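Local coordinates for Phosphoglucomutase/phosphomannomutase family protein (Burkholderia thailandensis, PDB 3UW2) that probably moves a phosphate group within a hexose phosphate, as phosphohexose mutases do, and carries a metal ion, here zinc, at a site built from aspartates, at residues A[28-33]-A[148-153]; A[52-56]-A[156-160]; A[63-69]-A[91-97]; A[122-128]-A[139-145]. All coordinates share one frame; numbering follows the deposited sequence.

Interaction 1. Residues A[28-33]-A[148-153]; sequences FKAYDI and IYGDQI. With EDO (1,2-ethanediol), chain F.
Ile153 drives its CD1 methyl against the backbone of 28-33, 3.5 Å from Tyr31 C, while its other branch faces the start of that loop. CG1 is anti to the carbonyl carbon (chi1 -74°) and the chain runs on extended, which carries CD1 to the Tyr31-Asp32 peptide; the amide N of Asp32 is buried there without a polar partner. Ile153 CG2 lies at the edge of the Phe28 ring, in its plane, 3.9 Å from Phe28 CD1, and also reaches Ile33 CG1.

At the other end two tyrosines meet without stacking: Tyr149 CB sits at the rim of the Tyr31 ring, 3.6 Å from Tyr31 CD1, and Ala30 CB covers one face of that ring. Both tyrosines also touch Ser331 and Leu332 of helix 330-340, so this corner of the first alpha/beta/alpha domain packs on a helix from the third.

Gly150 is the N-cap of helix 151-161. Its N donates to Ala30 O at 2.8 Å, and a water links Gly150 O to Lys29 O. From the first turn of the helix, Gln152 reaches back so that its OE1 accepts from Tyr149 N (3.0 Å), the donor standing above the amide plane. Asp151 N gives its hydrogen to O2 of an ethanediol at 2.8 Å; this molecule, probably from the crystallisation liquor, has its C2 against Gly150 CA.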
loop_
_atom_site.group_PDB
_atom_site.type_symbol
_atom_site.label_atom_id
_atom_site.label_comp_id
_atom_site.label_asym_id
_atom_site.label_seq_id
_atom_site.Cartn_x
_atom_site.Cartn_y
_atom_site.Cartn_z
ATOM N N PHE A 28 15.620 10.202 -2.307
ATOM C CA PHE A 28 14.363 10.917 -2.499
ATOM C C PHE A 28 13.669 10.287 -3.651
ATOM O O PHE A 28 13.984 10.664 -4.786
ATOM C CB PHE A 28 14.593 12.430 -2.677
ATOM C CG PHE A 28 15.101 13.087 -1.425
ATOM C CD1 PHE A 28 14.228 13.711 -0.569
ATOM C CD2 PHE A 28 16.454 12.953 -1.049
ATOM C CE1 PHE A 28 14.689 14.251 0.592
ATOM C CE2 PHE A 28 16.922 13.511 0.122
ATOM C CZ PHE A 28 16.017 14.132 0.960
ATOM N N LYS A 29 12.746 9.335 -3.376
ATOM C CA LYS A 29 12.100 8.547 -4.467
ATOM C C LYS A 29 10.788 9.186 -4.881
ATOM O O LYS A 29 10.443 10.277 -4.420
ATOM C CB LYS A 29 11.863 7.082 -4.068
ATOM C CG LYS A 29 12.995 6.519 -3.231
ATOM C CD LYS A 29 14.139 6.074 -4.134
ATOM C CE LYS A 29 15.109 5.190 -3.363
ATOM N NZ LYS A 29 16.287 4.988 -4.256
ATOM N N ALA A 30 10.057 8.523 -5.770
ATOM C CA ALA A 30 8.803 9.081 -6.281
ATOM C C ALA A 30 7.775 9.310 -5.184
ATOM O O ALA A 30 7.088 10.351 -5.172
ATOM C CB ALA A 30 8.225 8.177 -7.374
ATOM N N TYR A 31 7.675 8.359 -4.248
ATOM C CA TYR A 31 6.524 8.344 -3.331
ATOM C C TYR A 31 6.906 8.420 -1.869
ATOM O O TYR A 31 6.050 8.540 -0.986
ATOM C CB TYR A 31 5.672 7.105 -3.606
ATOM C CG TYR A 31 5.153 7.054 -5.006
ATOM C CD1 TYR A 31 4.468 8.148 -5.583
ATOM C CD2 TYR A 31 5.371 5.920 -5.787
ATOM C CE1 TYR A 31 4.009 8.093 -6.887
ATOM C CE2 TYR A 31 4.909 5.863 -7.075
ATOM C CZ TYR A 31 4.221 6.941 -7.617
ATOM O OH TYR A 31 3.809 6.791 -8.912
ATOM N N ASP A 32 8.198 8.406 -1.624
ATOM C CA ASP A 32 8.720 8.406 -0.273
ATOM C C ASP A 32 10.180 8.661 -0.289
ATOM O O ASP A 32 10.733 9.034 -1.319
ATOM C CB ASP A 32 8.406 7.109 0.523
ATOM C CG ASP A 32 8.678 5.854 -0.231
ATOM O OD1 ASP A 32 9.634 5.758 -1.055
ATOM O OD2 ASP A 32 7.918 4.926 0.057
ATOM N N ILE A 33 10.795 8.488 0.877
ATOM C CA ILE A 33 12.244 8.586 1.017
ATOM C C ILE A 33 12.682 7.239 1.584
ATOM O O ILE A 33 12.060 6.736 2.511
ATOM C CB ILE A 33 12.635 9.762 1.995
ATOM C CG1 ILE A 33 12.343 11.142 1.397
ATOM C CG2 ILE A 33 14.124 9.700 2.381
ATOM C CD1 ILE A 33 12.417 12.287 2.496
ATOM N N ILE A 148 2.346 13.217 -0.242
ATOM C CA ILE A 148 3.145 14.013 -1.158
ATOM C C ILE A 148 3.995 13.125 -2.012
ATOM O O ILE A 148 4.415 12.081 -1.570
ATOM C CB ILE A 148 4.066 14.997 -0.390
ATOM C CG1 ILE A 148 5.067 14.254 0.541
ATOM C CG2 ILE A 148 3.214 15.974 0.407
ATOM C CD1 ILE A 148 6.127 15.204 1.132
ATOM N N TYR A 149 4.206 13.526 -3.251
ATOM C CA TYR A 149 5.026 12.717 -4.168
ATOM C C TYR A 149 5.752 13.593 -5.176
ATOM O O TYR A 149 5.569 14.812 -5.182
ATOM C CB TYR A 149 4.159 11.643 -4.848
ATOM C CG TYR A 149 3.043 12.197 -5.669
ATOM C CD1 TYR A 149 1.788 12.504 -5.081
ATOM C CD2 TYR A 149 3.223 12.422 -7.025
ATOM C CE1 TYR A 149 0.751 13.022 -5.855
ATOM C CE2 TYR A 149 2.203 12.935 -7.811
ATOM C CZ TYR A 149 0.961 13.216 -7.221
ATOM O OH TYR A 149 -0.062 13.718 -8.029
ATOM N N GLY A 150 6.576 12.958 -6.030
ATOM C CA GLY A 150 7.259 13.633 -7.122
ATOM C C GLY A 150 7.967 14.899 -6.691
ATOM O O GLY A 150 8.867 14.853 -5.833
ATOM N N ASP A 151 7.588 16.028 -7.307
ATOM C CA ASP A 151 8.239 17.332 -7.075
ATOM C C ASP A 151 8.190 17.825 -5.612
ATOM O O ASP A 151 9.118 18.512 -5.146
ATOM C CB ASP A 151 7.679 18.414 -8.036
ATOM C CG ASP A 151 8.065 18.154 -9.503
ATOM O OD1 ASP A 151 8.911 17.262 -9.748
ATOM O OD2 ASP A 151 7.546 18.844 -10.425
ATOM N N GLN A 152 7.142 17.478 -4.877
ATOM C CA GLN A 152 7.056 17.937 -3.479
ATOM C C GLN A 152 8.109 17.212 -2.604
ATOM O O GLN A 152 8.610 17.768 -1.614
ATOM C CB GLN A 152 5.673 17.651 -2.896
ATOM C CG GLN A 152 4.469 18.149 -3.697
ATOM C CD GLN A 152 3.174 17.368 -3.343
ATOM O OE1 GLN A 152 2.975 16.182 -3.744
ATOM N NE2 GLN A 152 2.294 18.028 -2.560
ATOM N N ILE A 153 8.438 15.977 -2.968
ATOM C CA ILE A 153 9.485 15.250 -2.268
ATOM C C ILE A 153 10.854 15.749 -2.737
ATOM O O ILE A 153 11.715 15.994 -1.902
ATOM C CB ILE A 153 9.359 13.723 -2.424
ATOM C CG1 ILE A 153 8.177 13.223 -1.547
ATOM C CG2 ILE A 153 10.675 13.066 -2.005
ATOM C CD1 ILE A 153 7.984 11.702 -1.610
HETATM C C1 EDO F . 3.613 16.890 -8.103
HETATM O O1 EDO F . 3.700 17.220 -6.701
HETATM C C2 EDO F . 4.623 15.793 -8.352
HETATM O O2 EDO F . 5.662 16.168 -9.281
HETATM O O HOH W 1 10.255 12.526 -5.805
#

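Interaction 2. Residues A[52-56]-A[156-160]; sequences AFGSE and LYKRI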
loop_
_atom_site.group_PDB
_atom_site.type_symbol
_atom_site.label_atom_id
_atom_site.label_comp_id
_atom_site.label_asym_id
_atom_site.label_seq_id
_atom_site.Cartn_x
_atom_site.Cartn_y
_atom_site.Cartn_z
ATOM N N ALA A 52 13.494 20.011 6.876
ATOM C CA ALA A 52 12.929 20.364 5.579
ATOM C C ALA A 52 11.390 20.226 5.579
ATOM O O ALA A 52 10.674 21.099 5.117
ATOM C CB ALA A 52 13.546 19.462 4.471
ATOM N N PHE A 53 10.890 19.104 6.063
ATOM C CA PHE A 53 9.457 18.858 6.088
ATOM C C PHE A 53 8.769 19.842 7.063
ATOM O O PHE A 53 7.741 20.443 6.716
ATOM C CB PHE A 53 9.176 17.393 6.504
ATOM C CG PHE A 53 7.720 17.001 6.422
ATOM C CD1 PHE A 53 6.849 17.285 7.489
ATOM C CD2 PHE A 53 7.205 16.415 5.280
ATOM C CE1 PHE A 53 5.528 16.884 7.432
ATOM C CE2 PHE A 53 5.846 16.047 5.193
ATOM C CZ PHE A 53 5.009 16.276 6.269
ATOM N N GLY A 54 9.342 20.050 8.246
ATOM C CA GLY A 54 8.748 21.014 9.202
ATOM C C GLY A 54 8.657 22.434 8.626
ATOM O O GLY A 54 7.688 23.219 8.924
ATOM N N SER A 55 9.640 22.763 7.782
ATOM C CA SER A 55 9.692 24.055 7.108
ATOM C C SER A 55 8.530 24.166 6.111
ATOM O O SER A 55 7.920 25.244 5.982
ATOM C CB SER A 55 10.988 24.207 6.303
ATOM O OG SER A 55 12.131 24.268 7.136
ATOM N N GLU A 56 8.271 23.101 5.354
ATOM C CA GLU A 56 7.162 23.128 4.408
ATOM C C GLU A 56 5.784 23.207 5.168
ATOM O O GLU A 56 4.852 23.939 4.748
ATOM C CB GLU A 56 7.276 21.949 3.451
ATOM C CG GLU A 56 6.251 21.951 2.310
ATOM C CD GLU A 56 6.287 23.252 1.476
ATOM O OE1 GLU A 56 7.372 23.874 1.260
ATOM O OE2 GLU A 56 5.200 23.677 1.054
ATOM N N LEU A 156 11.936 18.730 -0.789
ATOM C CA LEU A 156 12.577 18.574 0.523
ATOM C C LEU A 156 14.112 18.441 0.367
ATOM O O LEU A 156 14.869 19.059 1.070
ATOM C CB LEU A 156 12.012 17.370 1.318
ATOM C CG LEU A 156 10.497 17.349 1.456
ATOM C CD1 LEU A 156 10.007 16.000 2.002
ATOM C CD2 LEU A 156 10.036 18.504 2.338
ATOM N N TYR A 157 14.537 17.647 -0.586
ATOM C CA TYR A 157 15.962 17.467 -0.898
ATOM C C TYR A 157 16.552 18.843 -1.236
ATOM O O TYR A 157 17.566 19.234 -0.667
ATOM C CB TYR A 157 16.137 16.489 -2.066
ATOM C CG TYR A 157 17.553 16.539 -2.681
ATOM C CD1 TYR A 157 18.629 15.959 -2.012
ATOM C CD2 TYR A 157 17.806 17.174 -3.901
ATOM C CE1 TYR A 157 19.906 16.030 -2.537
ATOM C CE2 TYR A 157 19.093 17.256 -4.443
ATOM C CZ TYR A 157 20.133 16.661 -3.739
ATOM O OH TYR A 157 21.440 16.651 -4.193
ATOM N N LYS A 158 15.876 19.595 -2.120
ATOM C CA LYS A 158 16.321 20.964 -2.484
ATOM C C LYS A 158 16.445 21.960 -1.279
ATOM O O LYS A 158 17.476 22.685 -1.180
ATOM C CB LYS A 158 15.518 21.541 -3.698
ATOM N N ARG A 159 15.480 21.970 -0.344
ATOM C CA ARG A 159 15.654 22.757 0.913
ATOM C C ARG A 159 16.921 22.367 1.669
ATOM O O ARG A 159 17.573 23.235 2.243
ATOM C CB ARG A 159 14.492 22.553 1.914
ATOM C CG ARG A 159 13.155 23.228 1.551
ATOM C CD ARG A 159 12.156 23.045 2.691
ATOM N NE ARG A 159 10.919 23.825 2.465
ATOM C CZ ARG A 159 10.766 25.117 2.771
ATOM N NH1 ARG A 159 11.785 25.824 3.271
ATOM N NH2 ARG A 159 9.609 25.727 2.525
ATOM N N ILE A 160 17.259 21.072 1.672
ATOM C CA ILE A 160 18.452 20.582 2.381
ATOM C C ILE A 160 19.760 21.031 1.739
ATOM O O ILE A 160 20.628 21.586 2.409
ATOM C CB ILE A 160 18.399 19.050 2.631
ATOM C CG1 ILE A 160 17.115 18.728 3.489
ATOM C CG2 ILE A 160 19.731 18.617 3.326
ATOM C CD1 ILE A 160 16.675 17.263 3.481
HETATM O O HOH W 2 9.619 21.997 0.487
#
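Ala52 CB sits among Leu156, Arg159 and Ile160 of helix 151-161. It lies 3.7 Å from Leu156 O and 3.8 Å from Ile160 CG1, and it also meets the CB atoms of Leu156 and Arg159. Such a small side chain lets the backbones approach to 5.4 Å between the CA atoms of Ala52 and Leu156, although the short helical segments keep their axes 9.4 Å apart. Leu156 fills the inner side: CD2 rests on Phe53 CA, and CD1 comes to the edge of the Phe53 ring, near its plane. Phe53 and Leu156 both continue onto Met141 of the underlying sheet, so this half is closed and apolar.

The outer half is more open and polar, with Glu56 only partly buried and a water let in between its OE1 and Arg159 NE. Arg159 is extended from CG to NE and passes beside Ala52 O, laying one guanidinium face over Ser55 CB, which stands 3.4 Å above its plane. NH2 points at Glu56 OE1 in a salt bridge of 3.2 Å that is nearly straight (172°). Glu56 OE1 lies in the guanidinium plane, but NH2 approaches it from the anti side and out of the carboxylate plane; the two planes are turned 47° apart, so this is a single-bond grip rather than a paired one. Arg164 O takes NH1 and Gln60 holds Glu56 OE2, which fixes both ends of the bridge.

The segments 52-56 and 156-160 cross at 108°, packing steeply against each other on one side of the sheet of the first alpha/beta/alpha domain of the phosphohexose mutase fold.

Interaction 3. Residues A[63-69]-A[91-97]; sequences DAVVVAR and VDVVDVG. With EDO (1,2-ethanediol), chain C.
Val65 and Val67 face Val91 and Val93 along two neighbouring parallel strands, 64-69 and 92-98, which helix 75-88 connects as a beta-alpha-beta unit of the first alpha/beta/alpha domain.

Backbone bonds run the length of the pair. Val65 bonds Asp92 O through its N and Val94 N through its O; Val67 does the same with Val94 O and Val96 N, the bond from Val67 N to Val94 O being 2.8 Å. Asp63 O and Arg69 N extend the ladder to Asp92 N and Gly97 O, and CA-H...O contacts such as Val66 CA to Val94 O (3.1 Å) lie between the rungs.

Apolar contacts clothe both faces. Val65 CG2 reaches Val91 CG1 at 3.6 Å, a pair that lies against Val57 of helix 43-59. Val67 crosses Val93 at about a right angle, with its CG2, set between backbone N and carbonyl carbon (chi1 -60° for CG1), placed 3.7 Å from both Val93 CG1 and Asp95 CG; Leu86 of helix 75-88 covers these valines. On the face to which Val66 and Val94 point, Val66 CG1 also touches Val96 CG1; further along, Ala68 CB meets Val96 CG2 at 3.6 Å.

Charged groups gather at the ends. Arg119 bridges to both Asp63 and Asp92, which probably eases the closeness of the two acids, and Ser171 N donates to Asp92 OD1. Arg69 NH1 donates to O1 of an ethanediol lying at the edge of the guanidinium. Tyr172 OH holds Asp95 OD2, and near the end of the strand Asp95 OD1 closes an Asx turn, accepting from Gly97 N at 2.9 Å, on its anti side and 32° out of the carboxylate plane.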
loop_
_atom_site.group_PDB
_atom_site.type_symbol
_atom_site.label_atom_id
_atom_site.label_comp_id
_atom_site.label_asym_id
_atom_site.label_seq_id
_atom_site.Cartn_x
_atom_site.Cartn_y
_atom_site.Cartn_z
ATOM N N ASP A 63 1.383 23.924 12.148
ATOM C CA ASP A 63 2.347 23.996 13.234
ATOM C C ASP A 63 2.643 22.685 13.987
ATOM O O ASP A 63 3.233 22.749 15.068
ATOM C CB ASP A 63 1.953 25.066 14.252
ATOM C CG ASP A 63 0.650 24.740 14.959
ATOM O OD1 ASP A 63 -0.022 23.720 14.606
ATOM O OD2 ASP A 63 0.302 25.525 15.871
ATOM N N ALA A 64 2.252 21.527 13.439
ATOM C CA ALA A 64 2.400 20.282 14.159
ATOM C C ALA A 64 2.488 19.107 13.190
ATOM O O ALA A 64 1.913 19.152 12.134
ATOM C CB ALA A 64 1.264 20.052 15.147
ATOM N N VAL A 65 3.183 18.051 13.614
ATOM C CA VAL A 65 3.342 16.865 12.831
ATOM C C VAL A 65 3.336 15.669 13.786
ATOM O O VAL A 65 4.048 15.671 14.830
ATOM C CB VAL A 65 4.702 16.866 12.073
ATOM C CG1 VAL A 65 4.851 15.536 11.327
ATOM C CG2 VAL A 65 4.717 17.976 11.003
ATOM N N VAL A 66 2.570 14.637 13.431
ATOM C CA VAL A 66 2.632 13.354 14.124
ATOM C C VAL A 66 3.837 12.566 13.599
ATOM O O VAL A 66 4.077 12.533 12.359
ATOM C CB VAL A 66 1.358 12.544 13.752
ATOM C CG1 VAL A 66 1.413 11.088 14.230
ATOM C CG2 VAL A 66 0.151 13.195 14.373
ATOM N N VAL A 67 4.582 11.886 14.482
ATOM C CA VAL A 67 5.629 10.970 13.985
ATOM C C VAL A 67 5.400 9.553 14.529
ATOM O O VAL A 67 4.801 9.405 15.552
ATOM C CB VAL A 67 7.076 11.406 14.335
ATOM C CG1 VAL A 67 7.384 12.766 13.730
ATOM C CG2 VAL A 67 7.292 11.411 15.843
ATOM N N ALA A 68 5.830 8.516 13.795
ATOM C CA ALA A 68 5.641 7.149 14.217
ATOM C C ALA A 68 6.774 6.354 13.565
ATOM O O ALA A 68 7.456 6.864 12.652
ATOM C CB ALA A 68 4.252 6.625 13.725
ATOM N N ARG A 69 6.954 5.125 14.031
ATOM C CA ARG A 69 7.983 4.261 13.459
ATOM C C ARG A 69 7.503 2.828 13.381
ATOM O O ARG A 69 6.583 2.424 14.137
ATOM C CB ARG A 69 9.295 4.387 14.296
ATOM C CG ARG A 69 9.109 3.935 15.754
ATOM C CD ARG A 69 10.503 3.842 16.402
ATOM N NE ARG A 69 10.434 3.365 17.769
ATOM C CZ ARG A 69 10.514 2.086 18.181
ATOM N NH1 ARG A 69 10.645 1.009 17.339
ATOM N NH2 ARG A 69 10.467 1.884 19.487
ATOM N N VAL A 91 8.060 23.422 14.575
ATOM C CA VAL A 91 6.859 22.589 14.475
ATOM C C VAL A 91 6.711 21.713 15.739
ATOM O O VAL A 91 7.660 21.127 16.164
ATOM C CB VAL A 91 6.983 21.761 13.163
ATOM C CG1 VAL A 91 6.043 20.591 13.140
ATOM C CG2 VAL A 91 6.716 22.711 11.978
ATOM N N ASP A 92 5.541 21.696 16.385
ATOM C CA ASP A 92 5.316 20.768 17.487
ATOM C C ASP A 92 5.251 19.307 17.024
ATOM O O ASP A 92 4.693 19.036 15.962
ATOM C CB ASP A 92 4.024 21.126 18.186
ATOM C CG ASP A 92 4.065 22.537 18.777
ATOM O OD1 ASP A 92 5.176 23.130 18.956
ATOM O OD2 ASP A 92 2.976 23.055 19.008
ATOM N N VAL A 93 5.771 18.367 17.828
ATOM C CA VAL A 93 5.795 16.949 17.426
ATOM C C VAL A 93 4.910 16.178 18.394
ATOM O O VAL A 93 4.985 16.370 19.605
ATOM C CB VAL A 93 7.226 16.354 17.455
ATOM C CG1 VAL A 93 7.208 14.802 17.280
ATOM C CG2 VAL A 93 8.046 17.026 16.351
ATOM N N VAL A 94 4.034 15.352 17.831
ATOM C CA VAL A 94 3.268 14.344 18.563
ATOM C C VAL A 94 3.771 12.972 18.161
ATOM O O VAL A 94 3.639 12.545 16.993
ATOM C CB VAL A 94 1.770 14.470 18.281
ATOM C CG1 VAL A 94 0.996 13.385 19.046
ATOM C CG2 VAL A 94 1.324 15.865 18.703
ATOM N N ASP A 95 4.392 12.304 19.119
ATOM C CA ASP A 95 5.046 11.041 18.852
ATOM C C ASP A 95 4.111 9.887 19.259
ATOM O O ASP A 95 3.847 9.710 20.432
ATOM C CB ASP A 95 6.406 10.997 19.591
ATOM C CG ASP A 95 7.240 9.809 19.195
ATOM O OD1 ASP A 95 6.717 8.843 18.573
ATOM O OD2 ASP A 95 8.441 9.828 19.531
ATOM N N VAL A 96 3.585 9.141 18.284
ATOM C CA VAL A 96 2.659 8.068 18.629
ATOM C C VAL A 96 3.385 6.716 18.803
ATOM O O VAL A 96 2.710 5.668 18.948
ATOM C CB VAL A 96 1.447 7.978 17.639
ATOM C CG1 VAL A 96 0.617 9.300 17.677
ATOM C CG2 VAL A 96 1.904 7.688 16.214
ATOM N N GLY A 97 4.730 6.743 18.734
ATOM C CA GLY A 97 5.570 5.612 19.146
ATOM C C GLY A 97 5.622 4.602 17.985
ATOM O O GLY A 97 5.551 5.003 16.845
HETATM C C1 EDO C . 12.587 -1.487 18.443
HETATM O O1 EDO C . 11.184 -1.754 18.201
HETATM C C2 EDO C . 13.532 -2.178 17.458
HETATM O O2 EDO C . 12.862 -3.370 17.042
#

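Interaction 4. Residues A[122-128]-A[139-145]; sequences DSCIVVT and FKMVLRG. With PO4 (phosphate ion), chain B.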
loop_
_atom_site.group_PDB
_atom_site.type_symbol
_atom_site.label_atom_id
_atom_site.label_comp_id
_atom_site.label_asym_id
_atom_site.label_seq_id
_atom_site.Cartn_x
_atom_site.Cartn_y
_atom_site.Cartn_z
ATOM N N ASP A 122 -2.749 17.346 11.173
ATOM C CA ASP A 122 -3.056 16.683 9.937
ATOM C C ASP A 122 -1.846 16.408 9.058
ATOM O O ASP A 122 -2.000 16.030 7.878
ATOM C CB ASP A 122 -4.186 17.409 9.171
ATOM C CG ASP A 122 -3.778 18.785 8.662
ATOM O OD1 ASP A 122 -2.738 19.296 9.060
ATOM O OD2 ASP A 122 -4.532 19.344 7.853
ATOM N N SER A 123 -0.642 16.504 9.618
ATOM C CA SER A 123 0.539 16.001 8.840
ATOM C C SER A 123 1.211 14.869 9.637
ATOM O O SER A 123 1.106 14.859 10.849
ATOM C CB SER A 123 1.530 17.150 8.615
ATOM O OG SER A 123 0.871 18.200 7.923
ATOM N N CYS A 124 1.870 13.901 8.989
ATOM C CA CYS A 124 2.597 12.874 9.766
ATOM C C CYS A 124 3.726 12.363 8.981
ATOM O O CYS A 124 3.686 12.428 7.734
ATOM C CB CYS A 124 1.735 11.669 10.149
ATOM S SG CYS A 124 1.047 10.753 8.744
ATOM N N ILE A 125 4.698 11.801 9.680
ATOM C CA ILE A 125 5.773 11.121 8.984
ATOM C C ILE A 125 5.949 9.782 9.710
ATOM O O ILE A 125 6.042 9.747 10.919
ATOM C CB ILE A 125 7.087 11.911 9.067
ATOM C CG1 ILE A 125 6.920 13.272 8.401
ATOM C CG2 ILE A 125 8.205 11.121 8.391
ATOM C CD1 ILE A 125 8.095 14.217 8.709
ATOM N N VAL A 126 5.960 8.692 8.971
ATOM C CA VAL A 126 6.162 7.404 9.571
ATOM C C VAL A 126 7.562 6.971 9.166
ATOM O O VAL A 126 7.908 6.969 7.964
ATOM C CB VAL A 126 5.059 6.375 9.175
ATOM C CG1 VAL A 126 5.307 5.048 9.946
ATOM C CG2 VAL A 126 3.636 6.908 9.544
ATOM N N VAL A 127 8.404 6.631 10.158
ATOM C CA VAL A 127 9.757 6.125 9.757
ATOM C C VAL A 127 9.646 4.605 9.545
ATOM O O VAL A 127 9.470 3.850 10.534
ATOM C CB VAL A 127 10.738 6.412 10.934
ATOM C CG1 VAL A 127 12.171 5.989 10.570
ATOM C CG2 VAL A 127 10.686 7.926 11.299
ATOM N N THR A 128 9.780 4.104 8.296
ATOM C CA THR A 128 9.549 2.739 8.087
ATOM C C THR A 128 10.276 2.372 6.772
ATOM O O THR A 128 10.433 3.212 5.865
ATOM C CB THR A 128 8.041 2.372 7.951
ATOM O OG1 THR A 128 7.945 0.989 7.539
ATOM C CG2 THR A 128 7.416 3.213 6.868
ATOM N N PHE A 139 10.948 7.050 4.977
ATOM C CA PHE A 139 9.935 7.942 5.572
ATOM C C PHE A 139 8.733 8.030 4.636
ATOM O O PHE A 139 8.895 8.278 3.419
ATOM C CB PHE A 139 10.528 9.342 5.779
ATOM C CG PHE A 139 11.845 9.340 6.570
ATOM C CD1 PHE A 139 11.850 9.598 7.919
ATOM C CD2 PHE A 139 13.088 9.096 5.906
ATOM C CE1 PHE A 139 13.045 9.589 8.643
ATOM C CE2 PHE A 139 14.286 9.087 6.613
ATOM C CZ PHE A 139 14.264 9.337 8.011
ATOM N N LYS A 140 7.555 7.823 5.194
ATOM C CA LYS A 140 6.296 7.950 4.471
ATOM C C LYS A 140 5.671 9.227 5.013
ATOM O O LYS A 140 5.600 9.355 6.223
ATOM C CB LYS A 140 5.434 6.680 4.715
ATOM C CG LYS A 140 5.972 5.449 3.923
ATOM C CD LYS A 140 5.012 4.229 3.927
ATOM C CE LYS A 140 5.527 3.142 2.995
ATOM N NZ LYS A 140 4.956 1.804 3.282
ATOM N N MET A 141 5.276 10.179 4.135
ATOM C CA MET A 141 4.981 11.548 4.568
ATOM C C MET A 141 3.590 12.022 4.164
ATOM O O MET A 141 3.220 11.929 2.987
ATOM C CB MET A 141 6.001 12.477 3.969
ATOM C CG MET A 141 7.412 12.254 4.581
ATOM S SD MET A 141 8.707 13.027 3.590
ATOM C CE MET A 141 8.683 12.024 2.108
ATOM N N VAL A 142 2.833 12.504 5.130
ATOM C CA VAL A 142 1.528 13.110 4.815
ATOM C C VAL A 142 1.578 14.565 5.204
ATOM O O VAL A 142 1.763 14.906 6.381
ATOM C CB VAL A 142 0.368 12.338 5.457
ATOM C CG1 VAL A 142 -0.954 13.122 5.230
ATOM C CG2 VAL A 142 0.284 10.933 4.820
ATOM N N LEU A 143 1.386 15.447 4.222
ATOM C CA LEU A 143 1.477 16.898 4.504
ATOM C C LEU A 143 0.076 17.560 4.363
ATOM O O LEU A 143 -0.469 17.648 3.276
ATOM C CB LEU A 143 2.516 17.569 3.621
ATOM C CG LEU A 143 2.401 19.121 3.507
ATOM C CD1 LEU A 143 2.707 19.817 4.826
ATOM C CD2 LEU A 143 3.185 19.727 2.335
ATOM N N ARG A 144 -0.517 17.946 5.481
ATOM C CA ARG A 144 -1.889 18.509 5.497
ATOM C C ARG A 144 -2.900 17.595 4.747
ATOM O O ARG A 144 -3.714 18.069 3.961
ATOM C CB ARG A 144 -1.962 20.021 5.035
ATOM C CG ARG A 144 -1.040 20.919 5.896
ATOM C CD ARG A 144 -1.074 22.422 5.574
ATOM N NE ARG A 144 -2.437 22.861 5.514
ATOM C CZ ARG A 144 -3.096 23.269 4.417
ATOM N NH1 ARG A 144 -2.499 23.377 3.233
ATOM N NH2 ARG A 144 -4.374 23.490 4.539
ATOM N N GLY A 145 -2.902 16.297 5.072
ATOM C CA GLY A 145 -3.833 15.362 4.469
ATOM C C GLY A 145 -3.404 14.791 3.144
ATOM O O GLY A 145 -4.041 13.842 2.672
HETATM P P PO4 B . 6.219 -0.712 1.362
HETATM O O2 PO4 B . 4.735 -0.999 1.561
HETATM O O3 PO4 B . 6.762 -1.546 0.227
HETATM O O4 PO4 B . 6.558 0.745 1.334
HETATM O O HOH W 3 -5.686 21.700 6.669
#
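The Phe139 ring has Ile125 CG2 at its edge, near the ring plane, while Val127 CG2 comes obliquely to Phe139 CE1 and CD1, 3.9 Å from each. Val127 and Phe139 lie side by side and point the same way, as do Ile125 and Met141, whose CG1 and CG meet at 4.0 Å. This layer of the hairpin formed by strands 124-127 and 136-143 packs under helices 43-59 and 75-88.

On the reverse face Cys124 SG, held between backbone N and carbonyl carbon (chi1 60°), presses on Val142 CB at 3.7 Å. Thr128 CG2 touches CG and CD of Lys140. Cys124-Val142 and Val126-Lys140 are hydrogen-bonded pairs; the bond from Val142 N to Cys124 O is 2.7 Å and almost straight. At the Asp122 and Gly145 end, Ser123 OG accepts from Arg144 N at 2.8 Å, Asp122 O takes Gly145 N, and a water spans Asp122 OD2 and Arg144 NH2.

Lys140, extended beyond CG, sends NZ to a phosphate ion, probably from the crystallisation liquor, meeting its O4 at 2.7 Å, and to the carboxylates of Asp266 and Asp268, which bind zinc with Asp264. His131 also holds the phosphate. A lysine shared by two metal-binding acids and a phosphate would be expected to offset their negative charge, consistent with a place near the metal where the phosphate of a substrate could bind, as in this family.

In the fold
All four contacts belong to the first alpha/beta/alpha domain. Interactions 3 and 4 lie in one continuous sheet, since strands 64-69 and 124-127 are hydrogen-bonded neighbours; both are buried and rest on backbone ladders, one parallel and the other antiparallel. Interaction 2 is a buried helix-helix contact lying against that sheet, where Phe53 touches Val65, Ile125 and Met141, and is joined by apolar packing and one salt bridge instead of a backbone ladder. Interaction 1, only partly buried, shares helix 151-161 with interaction 2 and reaches interaction 4 through Ile33 and Phe139. Interactions 1 and 4 lie nearest the chain's centre, and Lys140 of interaction 4 directly contacts the zinc-binding aspartates, whereas interaction 2 is remote from that site.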